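Local coordinates for protein aminotransferase (Neisseria meningitidis Z2491, PDB 3JTX) that probably transfers amino groups between amino acids and 2-oxo acids, using a covalently bound pyridoxal 5'-phosphate as its cofactor, at residues A66-L71 against M278-Q283; Q73-W78 against A288-E293. All coordinates share one frame; numbering follows the deposited sequence.

Contact 1: A66-L71 against M278-Q283; sequences AGLPEL and MSIPVQ
Where helices 69-82 and 280-291 begin side by side, the carboxamide of Gln283 reaches from the first turn of one to the backbone N of Leu68, the N-cap residue of the other. It illustrates how a single amide can tie the starts of two helices together. Gln283 OE1 receives the N-H of Leu68 at 2.7 Å, and the bond is nearly straight (172° at the hydrogen). The donor lies in the carbonyl plane on a lone pair of OE1. At the other end of the amide, Gln283 NE2 gives a hydrogen bond to Met278 O (2.9 Å), which lies near the plane of the Gln283 amide. Held at both ends, the flat group has its rotation and the identity of its O and N ends defined. CG of Gln283 is anti to the backbone carbonyl carbon (chi1 -65°), and the chain, extended beyond CG, reaches across to Leu68.

Apolar side chains pack beside this polar link. Leu68 CB comes to 3.3 Å from Gln283 OE1, while the Leu68 and Ile280 side chains cross at about a right angle, Leu68 CD1 meeting Ile280 CG2 at 4.0 Å. Leu71 lies across the glutamine chain: its CD2 branch packs on Gln283 CG (3.7 Å) and also meets the selenium of Met278, a selenomethionine, at 3.8 Å. Gly67, with its CA 3.5 Å from Gln283 OE1, lets the backbone pass close to the amide; its phi is positive (84°).

A salt bridge from Glu70 to Arg284 adds a second polar tie between the two helices. Leu71 and Met278 both continue onto Pro96 of strand 94-97, so the paired helix starts rest against an outermost strand of the seven-stranded sheet.

Contact 2: Q73-W78 against A288-E293; sequences QACANW and AAWDDE
Trp290 drives the edge of its indole into the face of Trp78, an edge-to-face pair that shows how two large rings can join adjoining helices. The six-membered rings have centroids 4.8 Å apart and planes inclined at 54°. The leading atom is Trp290 CZ3, poised 3.6 Å above the plane of the Trp78 ring and over its centre. In Trp78, CG anti to the backbone N (chi1 179°) carries the indole out toward helix 280-291. Trp290 is in turn covered by a sulfur: Cys75 SG sits over a face of its five-membered ring, 4.3 Å from the centroid.

Glu293 approaches Trp78 at the rim instead, its carboxylate turned 23° from the indole plane, with OE2 3.2 Å from Trp78 CD1. Water 3 joins the same two residues, accepting from Trp78 NE1 at 3.0 Å and donating to Glu293 OE1 at 2.6 Å. Glu293 OE2 also forms a salt bridge with Arg246. On the more polar flank, water 2 links Asn77 ND2 (2.9 Å) to Asp291 OD1 (2.8 Å).

Phe256 of strand 255-259 extends the aromatic cluster, meeting Trp290 edge-to-face. Glu293 and Trp290 both meet Arg246, which directly follows Lys245, the residue carrying the cofactor as an internal aldimine; this is consistent with a second-shell position beside the pyridoxal phosphate site of a class I and II aminotransferase.

Overall arrangement
Both contacts join the same two helices, 69-82 and 280-291, at points whose centres are 12 Å apart. Along the chain the order is 66-71, 73-78, 278-283, 288-293, so the segments of the two contacts alternate. Starts meet at contact 1 and later turns at contact 2, which means the helices run side by side in the same general direction. More than 200 residues separate the partners, including all seven strands of the mixed sheet that is characteristic of fold type I pyridoxal phosphate enzymes. The pair thus illustrates a helix interface that opens with a polar link and continues as an aromatic cluster nearer the cofactor-bearing loop.

Contact 1: A66-L71 against M278-Q283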
loop_
_atom_site.group_PDB
_atom_site.type_symbol
_atom_site.label_atom_id
_atom_site.label_comp_id
_atom_site.label_asym_id
_atom_site.label_seq_id
_atom_site.Cartn_x
_atom_site.Cartn_y
_atom_site.Cartn_z
ATOM N N ALA A 66 -1.103 -10.070 8.035
ATOM C CA ALA A 66 -0.133 -11.159 7.937
ATOM C C ALA A 66 -0.441 -12.148 6.806
ATOM O O ALA A 66 0.414 -12.946 6.433
ATOM C CB ALA A 66 -0.029 -11.909 9.290
ATOM N N GLY A 67 -1.659 -12.105 6.267
ATOM C CA GLY A 67 -2.052 -13.012 5.187
ATOM C C GLY A 67 -2.514 -14.362 5.686
ATOM O O GLY A 67 -2.357 -14.696 6.856
ATOM N N LEU A 68 -3.089 -15.146 4.783
ATOM C CA LEU A 68 -3.593 -16.471 5.124
ATOM C C LEU A 68 -2.442 -17.422 5.423
ATOM O O LEU A 68 -1.414 -17.385 4.743
ATOM C CB LEU A 68 -4.403 -17.027 3.956
ATOM C CG LEU A 68 -5.746 -16.366 3.677
ATOM C CD1 LEU A 68 -6.317 -16.887 2.346
ATOM C CD2 LEU A 68 -6.724 -16.581 4.836
ATOM N N PRO A 69 -2.619 -18.304 6.412
ATOM C CA PRO A 69 -1.587 -19.307 6.613
ATOM C C PRO A 69 -1.192 -20.028 5.321
ATOM O O PRO A 69 -0.011 -20.277 5.084
ATOM C CB PRO A 69 -2.250 -20.297 7.578
ATOM C CG PRO A 69 -3.241 -19.503 8.340
ATOM C CD PRO A 69 -3.718 -18.423 7.401
ATOM N N GLU A 70 -2.173 -20.368 4.487
ATOM C CA GLU A 70 -1.891 -21.117 3.262
ATOM C C GLU A 70 -1.110 -20.303 2.214
ATOM O O GLU A 70 -0.375 -20.878 1.425
ATOM C CB GLU A 70 -3.170 -21.768 2.672
ATOM C CG GLU A 70 -4.329 -20.824 2.365
ATOM C CD GLU A 70 -5.357 -20.712 3.500
ATOM O OE1 GLU A 70 -4.961 -20.589 4.686
ATOM O OE2 GLU A 70 -6.572 -20.758 3.199
ATOM N N LEU A 71 -1.217 -18.973 2.218
ATOM C CA LEU A 71 -0.335 -18.177 1.348
ATOM C C LEU A 71 1.104 -18.176 1.869
ATOM O O LEU A 71 2.041 -18.351 1.093
ATOM C CB LEU A 71 -0.836 -16.736 1.170
ATOM C CG LEU A 71 0.107 -15.766 0.442
ATOM C CD1 LEU A 71 0.453 -16.308 -0.952
ATOM C CD2 LEU A 71 -0.524 -14.366 0.371
HETATM N N MSE A 278 -3.463 -7.936 2.076
HETATM C CA MSE A 278 -3.754 -8.394 0.704
HETATM C C MSE A 278 -5.169 -8.943 0.523
HETATM O O MSE A 278 -5.563 -9.884 1.209
HETATM C CB MSE A 278 -2.759 -9.480 0.313
HETATM C CG MSE A 278 -2.797 -9.871 -1.160
HETATM SE SE MSE A 278 -1.486 -11.217 -1.603
HETATM C CE MSE A 278 0.092 -10.048 -1.516
ATOM N N SER A 279 -5.918 -8.369 -0.431
ATOM C CA SER A 279 -7.197 -8.932 -0.876
ATOM C C SER A 279 -7.184 -10.460 -0.888
ATOM O O SER A 279 -6.299 -11.064 -1.484
ATOM C CB SER A 279 -7.461 -8.410 -2.297
ATOM O OG SER A 279 -8.637 -8.941 -2.836
ATOM N N ILE A 280 -8.168 -11.111 -0.270
ATOM C CA ILE A 280 -8.128 -12.570 -0.211
ATOM C C ILE A 280 -8.104 -13.206 -1.624
ATOM O O ILE A 280 -7.288 -14.104 -1.873
ATOM C CB ILE A 280 -9.218 -13.162 0.710
ATOM C CG1 ILE A 280 -8.910 -12.751 2.167
ATOM C CG2 ILE A 280 -9.201 -14.686 0.622
ATOM C CD1 ILE A 280 -10.010 -13.018 3.173
ATOM N N PRO A 281 -8.962 -12.742 -2.551
ATOM C CA PRO A 281 -8.828 -13.281 -3.922
ATOM C C PRO A 281 -7.443 -13.107 -4.552
ATOM O O PRO A 281 -7.002 -13.983 -5.307
ATOM C CB PRO A 281 -9.897 -12.520 -4.703
ATOM C CG PRO A 281 -10.959 -12.235 -3.667
ATOM C CD PRO A 281 -10.165 -11.907 -2.413
ATOM N N VAL A 282 -6.744 -12.014 -4.239
ATOM C CA VAL A 282 -5.357 -11.860 -4.692
ATOM C C VAL A 282 -4.420 -12.861 -3.998
ATOM O O VAL A 282 -3.503 -13.412 -4.637
ATOM C CB VAL A 282 -4.868 -10.422 -4.501
ATOM C CG1 VAL A 282 -3.394 -10.296 -4.857
ATOM C CG2 VAL A 282 -5.723 -9.469 -5.373
ATOM N N GLN A 283 -4.666 -13.130 -2.715
ATOM C CA GLN A 283 -3.947 -14.183 -2.015
ATOM C C GLN A 283 -4.157 -15.563 -2.664
ATOM O O GLN A 283 -3.210 -16.336 -2.818
ATOM C CB GLN A 283 -4.345 -14.258 -0.544
ATOM C CG GLN A 283 -3.975 -13.019 0.288
ATOM C CD GLN A 283 -4.115 -13.299 1.777
ATOM O OE1 GLN A 283 -3.566 -14.285 2.283
ATOM N NE2 GLN A 283 -4.839 -12.424 2.490
#

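Contact 2: Q73-W78 against A288-E293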
loop_
_atom_site.group_PDB
_atom_site.type_symbol
_atom_site.label_atom_id
_atom_site.label_comp_id
_atom_site.label_asym_id
_atom_site.label_seq_id
_atom_site.Cartn_x
_atom_site.Cartn_y
_atom_site.Cartn_z
ATOM N N GLN A 73 2.518 -20.406 3.592
ATOM C CA GLN A 73 3.016 -21.763 3.391
ATOM C C GLN A 73 3.359 -22.041 1.930
ATOM O O GLN A 73 4.344 -22.749 1.643
ATOM C CB GLN A 73 2.029 -22.811 3.953
ATOM C CG GLN A 73 2.590 -24.217 3.982
ATOM C CD GLN A 73 3.834 -24.335 4.853
ATOM O OE1 GLN A 73 3.853 -23.849 5.980
ATOM N NE2 GLN A 73 4.872 -24.985 4.334
ATOM N N ALA A 74 2.571 -21.486 1.003
ATOM C CA ALA A 74 2.890 -21.587 -0.427
ATOM C C ALA A 74 4.242 -20.919 -0.722
ATOM O O ALA A 74 5.050 -21.432 -1.502
ATOM C CB ALA A 74 1.802 -20.949 -1.271
ATOM N N CYS A 75 4.484 -19.776 -0.089
ATOM C CA CYS A 75 5.771 -19.105 -0.222
ATOM C C CYS A 75 6.902 -19.953 0.355
ATOM O O CYS A 75 7.953 -20.089 -0.279
ATOM C CB CYS A 75 5.742 -17.730 0.431
ATOM S SG CYS A 75 4.573 -16.620 -0.356
ATOM N N ALA A 76 6.685 -20.508 1.544
ATOM C CA ALA A 76 7.667 -21.398 2.203
ATOM C C ALA A 76 7.972 -22.626 1.345
ATOM O O ALA A 76 9.136 -23.026 1.194
ATOM C CB ALA A 76 7.173 -21.814 3.571
ATOM N N ASN A 77 6.921 -23.230 0.787
ATOM C CA ASN A 77 7.071 -24.385 -0.087
ATOM C C ASN A 77 7.846 -24.047 -1.360
ATOM O O ASN A 77 8.717 -24.809 -1.772
ATOM C CB ASN A 77 5.714 -24.968 -0.466
ATOM C CG ASN A 77 4.993 -25.612 0.712
ATOM O OD1 ASN A 77 5.602 -25.924 1.734
ATOM N ND2 ASN A 77 3.682 -25.795 0.572
ATOM N N TRP A 78 7.523 -22.910 -1.974
ATOM C CA TRP A 78 8.254 -22.425 -3.143
ATOM C C TRP A 78 9.753 -22.227 -2.864
ATOM O O TRP A 78 10.599 -22.661 -3.654
ATOM C CB TRP A 78 7.668 -21.110 -3.676
ATOM C CG TRP A 78 8.437 -20.615 -4.859
ATOM C CD1 TRP A 78 8.358 -21.079 -6.147
ATOM C CD2 TRP A 78 9.438 -19.592 -4.864
ATOM N NE1 TRP A 78 9.237 -20.400 -6.946
ATOM C CE2 TRP A 78 9.913 -19.480 -6.185
ATOM C CE3 TRP A 78 9.969 -18.758 -3.882
ATOM C CZ2 TRP A 78 10.909 -18.565 -6.551
ATOM C CZ3 TRP A 78 10.947 -17.838 -4.244
ATOM C CH2 TRP A 78 11.407 -17.753 -5.568
ATOM N N ALA A 288 -1.915 -19.965 -6.157
ATOM C CA ALA A 288 -1.910 -20.650 -7.454
ATOM C C ALA A 288 -0.629 -20.369 -8.238
ATOM O O ALA A 288 -0.068 -21.280 -8.857
ATOM C CB ALA A 288 -3.138 -20.251 -8.286
ATOM N N ALA A 289 -0.181 -19.116 -8.212
ATOM C CA ALA A 289 1.040 -18.698 -8.899
ATOM C C ALA A 289 2.307 -19.329 -8.326
ATOM O O ALA A 289 3.095 -19.902 -9.063
ATOM C CB ALA A 289 1.167 -17.151 -8.881
ATOM N N TRP A 290 2.514 -19.209 -7.018
ATOM C CA TRP A 290 3.691 -19.780 -6.378
ATOM C C TRP A 290 3.717 -21.306 -6.465
ATOM O O TRP A 290 4.797 -21.888 -6.557
ATOM C CB TRP A 290 3.838 -19.317 -4.920
ATOM C CG TRP A 290 4.162 -17.843 -4.747
ATOM C CD1 TRP A 290 3.363 -16.899 -4.194
ATOM C CD2 TRP A 290 5.363 -17.160 -5.150
ATOM N NE1 TRP A 290 3.983 -15.673 -4.215
ATOM C CE2 TRP A 290 5.212 -15.807 -4.798
ATOM C CE3 TRP A 290 6.543 -17.563 -5.778
ATOM C CZ2 TRP A 290 6.189 -14.851 -5.050
ATOM C CZ3 TRP A 290 7.527 -16.604 -6.019
ATOM C CH2 TRP A 290 7.341 -15.265 -5.648
ATOM N N ASP A 291 2.544 -21.944 -6.441
ATOM C CA ASP A 291 2.429 -23.402 -6.529
ATOM C C ASP A 291 2.743 -23.967 -7.918
ATOM O O ASP A 291 3.107 -25.129 -8.032
ATOM C CB ASP A 291 1.001 -23.876 -6.142
ATOM C CG ASP A 291 0.767 -23.926 -4.640
ATOM O OD1 ASP A 291 1.715 -23.772 -3.837
ATOM O OD2 ASP A 291 -0.393 -24.124 -4.242
ATOM N N ASP A 292 2.559 -23.179 -8.969
ATOM C CA ASP A 292 2.748 -23.663 -10.336
ATOM C C ASP A 292 4.090 -23.241 -10.918
ATOM O O ASP A 292 4.477 -22.074 -10.821
ATOM C CB ASP A 292 1.661 -23.128 -11.247
ATOM C CG ASP A 292 1.767 -23.681 -12.649
ATOM O OD1 ASP A 292 1.658 -24.905 -12.782
ATOM O OD2 ASP A 292 1.989 -22.910 -13.608
ATOM N N GLU A 293 4.789 -24.184 -11.544
ATOM C CA GLU A 293 6.024 -23.864 -12.246
ATOM C C GLU A 293 5.907 -23.924 -13.770
ATOM O O GLU A 293 6.773 -23.379 -14.456
ATOM C CB GLU A 293 7.175 -24.748 -11.777
ATOM C CG GLU A 293 7.577 -24.540 -10.333
ATOM C CD GLU A 293 8.021 -23.112 -9.999
ATOM O OE1 GLU A 293 8.671 -22.440 -10.828
ATOM O OE2 GLU A 293 7.728 -22.667 -8.872
HETATM O O HOH W 1 4.418 -23.378 -3.441
HETATM O O HOH W 2 1.637 -24.791 -1.211
HETATM O O HOH W 3 9.741 -20.243 -9.873
#